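Local coordinates for uncharacterized protein (Bacteroides thetaiotaomicron VPI-5482, PDB 2RLD) that is of unknown function but belongs to the four-helix-bundle family of 23S rRNA-intervening sequence proteins and binds calcium, at residues Arg21-Tyr26 against Gln41-Gly46. Sequence-based numbering, arbitrary orientation. Where two conformers were deposited one is given.
With EDO (1,2-ethanediol), chain L.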
ATOM      1  N   ARG C  21       9.143  -0.380 -21.398  1.00 16.65           N
ATOM      2  CA  ARG C  21       8.701  -1.728 -21.697  1.00 16.04           C
ATOM      3  C   ARG C  21       7.785  -2.242 -20.576  1.00 15.63           C
ATOM      4  O   ARG C  21       6.778  -2.905 -20.847  1.00 15.30           O
ATOM      5  CB  ARG C  21       9.893  -2.658 -21.861  1.00 18.11           C
ATOM      6  CG  ARG C  21      10.776  -2.315 -23.068  1.00 16.66           C
ATOM      7  CD  ARG C  21      11.489  -3.579 -23.578  1.00 21.83           C
ATOM      8  NE  ARG C  21      10.575  -4.520 -24.223  1.00 20.04           N
ATOM      9  CZ  ARG C  21      10.901  -5.774 -24.545  1.00 21.47           C
ATOM     10  NH1 ARG C  21      12.113  -6.248 -24.266  1.00 19.07           N
ATOM     11  NH2 ARG C  21      10.006  -6.567 -25.113  1.00 21.27           N
ATOM     12  N   ILE C  22       8.127  -1.938 -19.322  1.00 13.67           N
ATOM     13  CA  ILE C  22       7.303  -2.342 -18.195  1.00 14.99           C
ATOM     14  C   ILE C  22       5.923  -1.672 -18.236  1.00 15.18           C
ATOM     15  O   ILE C  22       4.887  -2.310 -17.943  1.00 15.60           O
ATOM     16  CB  ILE C  22       8.055  -2.118 -16.867  1.00 16.82           C
ATOM     17  CG1 ILE C  22       9.195  -3.135 -16.748  1.00 18.21           C
ATOM     18  CG2 ILE C  22       7.064  -2.179 -15.660  1.00 16.06           C
ATOM     19  CD1 ILE C  22       8.679  -4.598 -16.584  1.00 17.76           C
ATOM     20  N   VAL C  23       5.886  -0.404 -18.620  1.00 16.66           N
ATOM     21  CA  VAL C  23       4.593   0.262 -18.818  1.00 16.19           C
ATOM     22  C   VAL C  23       3.764  -0.453 -19.878  1.00 16.70           C
ATOM     23  O   VAL C  23       2.553  -0.684 -19.706  1.00 17.06           O
ATOM     24  CB  VAL C  23       4.746   1.761 -19.124  1.00 15.80           C
ATOM     25  CG1 VAL C  23       3.443   2.400 -19.555  1.00 19.01           C
ATOM     26  CG2 VAL C  23       5.259   2.495 -17.926  1.00 16.26           C
ATOM     27  N   ASN C  24       4.387  -0.790 -20.997  1.00 15.42           N
ATOM     28  CA  ASN C  24       3.664  -1.538 -22.039  1.00 17.86           C
ATOM     29  C   ASN C  24       3.165  -2.905 -21.581  1.00 15.76           C
ATOM     30  O   ASN C  24       2.036  -3.325 -21.923  1.00 18.12           O
ATOM     31  CB  ASN C  24       4.543  -1.655 -23.287  1.00 19.22           C
ATOM     32  CG  ASN C  24       4.673  -0.341 -24.041  1.00 21.96           C
ATOM     33  OD1 ASN C  24       3.836   0.551 -23.919  1.00 22.24           O
ATOM     34  ND2 ASN C  24       5.727  -0.231 -24.851  1.00 24.64           N
ATOM     35  N   LEU C  25       3.985  -3.613 -20.801  1.00 15.99           N
ATOM     36  CA  LEU C  25       3.593  -4.883 -20.244  1.00 16.25           C
ATOM     37  C   LEU C  25       2.411  -4.731 -19.311  1.00 16.55           C
ATOM     38  O   LEU C  25       1.527  -5.582 -19.287  1.00 15.86           O
ATOM     39  CB  LEU C  25       4.758  -5.533 -19.500  1.00 15.20           C
ATOM     40  CG  LEU C  25       4.449  -6.886 -18.854  1.00 14.61           C
ATOM     41  CD1 LEU C  25       4.040  -7.953 -19.908  1.00 17.21           C
ATOM     42  CD2 LEU C  25       5.651  -7.357 -18.002  1.00 17.29           C
ATOM     43  N   TYR C  26       2.431  -3.684 -18.501  1.00 15.76           N
ATOM     44  CA  TYR C  26       1.309  -3.391 -17.604  1.00 16.00           C
ATOM     45  C   TYR C  26       0.021  -3.205 -18.357  1.00 16.51           C
ATOM     46  O   TYR C  26      -1.009  -3.824 -18.027  1.00 15.64           O
ATOM     47  CB  TYR C  26       1.618  -2.168 -16.759  1.00 16.36           C
ATOM     48  CG  TYR C  26       0.495  -1.788 -15.844  1.00 16.01           C
ATOM     49  CD1 TYR C  26       0.291  -2.467 -14.663  1.00 16.19           C
ATOM     50  CD2 TYR C  26      -0.371  -0.766 -16.176  1.00 16.47           C
ATOM     51  CE1 TYR C  26      -0.740  -2.152 -13.834  1.00 16.97           C
ATOM     52  CE2 TYR C  26      -1.393  -0.412 -15.338  1.00 16.28           C
ATOM     53  CZ  TYR C  26      -1.584  -1.102 -14.173  1.00 16.25           C
ATOM     54  OH  TYR C  26      -2.614  -0.773 -13.319  1.00 23.09           O
ATOM     55  N   GLN C  41       2.168  -4.944  -9.201  1.00 16.83           N
ATOM     56  CA  GLN C  41       3.420  -5.206  -8.493  1.00 16.00           C
ATOM     57  C   GLN C  41       4.604  -4.979  -9.419  1.00 15.84           C
ATOM     58  O   GLN C  41       5.561  -4.297  -9.065  1.00 16.41           O
ATOM     59  CB  GLN C  41       3.473  -6.609  -7.944  1.00 16.79           C
ATOM     60  CG  GLN C  41       2.451  -6.913  -6.879  1.00 17.32           C
ATOM     61  CD  GLN C  41       2.912  -6.552  -5.511  1.00 26.39           C
ATOM     62  OE1 GLN C  41       3.585  -5.536  -5.325  1.00 28.98           O
ATOM     63  NE2 GLN C  41       2.555  -7.378  -4.527  1.00 29.76           N
ATOM     64  N   ILE C  42       4.520  -5.494 -10.645  1.00 16.05           N
ATOM     65  CA  ILE C  42       5.653  -5.404 -11.562  1.00 16.07           C
ATOM     66  C   ILE C  42       5.772  -4.030 -12.201  1.00 17.08           C
ATOM     67  O   ILE C  42       6.881  -3.610 -12.556  1.00 17.59           O
ATOM     68  CB  ILE C  42       5.618  -6.535 -12.639  1.00 16.90           C
ATOM     69  CG1 ILE C  42       7.018  -6.717 -13.231  1.00 16.91           C
ATOM     70  CG2 ILE C  42       4.560  -6.288 -13.705  1.00 17.58           C
ATOM     71  CD1 ILE C  42       7.116  -7.778 -14.315  1.00 15.47           C
ATOM     72  N   LEU C  43       4.659  -3.312 -12.347  1.00 16.55           N
ATOM     73  CA  LEU C  43       4.740  -1.916 -12.763  1.00 15.29           C
ATOM     74  C   LEU C  43       5.598  -1.132 -11.787  1.00 15.88           C
ATOM     75  O   LEU C  43       6.486  -0.376 -12.181  1.00 16.29           O
ATOM     76  CB  LEU C  43       3.346  -1.300 -12.821  1.00 14.80           C
ATOM     77  CG  LEU C  43       3.317   0.192 -13.155  1.00 17.36           C
ATOM     78  CD1 LEU C  43       3.907   0.491 -14.535  1.00 13.94           C
ATOM     79  CD2 LEU C  43       1.863   0.679 -13.030  1.00 13.58           C
ATOM     80  N   ARG C  44       5.359  -1.355 -10.501  1.00 16.80           N
ATOM     81  CA  ARG C  44       6.119  -0.679  -9.460  0.50 17.14           C
ATOM     82  C   ARG C  44       7.594  -1.090  -9.439  1.00 17.98           C
ATOM     83  O   ARG C  44       8.494  -0.230  -9.481  1.00 17.96           O
ATOM     84  CB  ARG C  44       5.488  -0.923  -8.088  0.50 16.60           C
ATOM     85  CG  ARG C  44       6.184  -0.178  -6.944  0.50 17.05           C
ATOM     86  N   SER C  45       7.870  -2.385  -9.390  1.00 17.81           N
ATOM     87  CA  SER C  45       9.246  -2.822  -9.275  1.00 17.15           C
ATOM     88  C   SER C  45      10.021  -2.486 -10.543  1.00 15.72           C
ATOM     89  O   SER C  45      11.124  -1.963 -10.459  1.00 17.18           O
ATOM     90  CB  SER C  45       9.350  -4.314  -8.896  1.00 16.69           C
ATOM     91  OG  SER C  45       8.919  -5.205  -9.915  1.00 15.95           O
ATOM     92  N   GLY C  46       9.405  -2.679 -11.702  1.00 14.54           N
ATOM     93  CA  GLY C  46      10.104  -2.527 -12.981  1.00 16.03           C
ATOM     94  C   GLY C  46      10.460  -1.076 -13.278  1.00 16.17           C
ATOM     95  O   GLY C  46      11.492  -0.795 -13.877  1.00 16.17           O
TER
HETATM   96  C1  EDO L 127       5.629  -6.893  -3.122  1.00 39.22           C
HETATM   97  O1  EDO L 127       4.749  -7.308  -2.082  1.00 49.87           O
HETATM   98  C2  EDO L 127       7.049  -7.195  -2.684  1.00 36.38           C
HETATM   99  O2  EDO L 127       7.685  -6.000  -2.242  1.00 42.06           O
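Tyr26 and Leu43 meet through a CH-pi contact. Leu43 CD2 sits over the centre of the Tyr26 ring, 3.8 Å from its centroid and 6° off the ring normal. Leu43 CB also approaches Tyr26 CD1, at 3.8 Å. Tyr26 CG stands anti to the backbone N (chi1 178°). The other methyl of Leu43, CD1, turns to Val23 CG2 at 4.2 Å. Val37 of a second subunit packs on Val23, Tyr26 and Leu43.

Ile22 also packs against the backbone of 41-46. Its CG2 lies 3.4 Å from Ile42 O and also touches Leu43 CA. Its CG1 lies 3.9 Å from Gly46 CA. Gly46 has no side chain, so Ile22 can lie directly against the helix backbone there.

Methyl groups meet as well. Ile42 CD1 meets Leu25 CD2 at 4.0 Å, the two side chains crossing at about a right angle, and it also faces Ile22 CD1. Trp82 and Leu83 of helix 62-88 pack on Ile42, while Ile100 of helix 94-116 packs on Leu25.

The segment axes run antiparallel at 175°, 9.2 Å apart. This is apolar packing between consecutive antiparallel helices, 7-32 and 38-57, of a four-helix bundle.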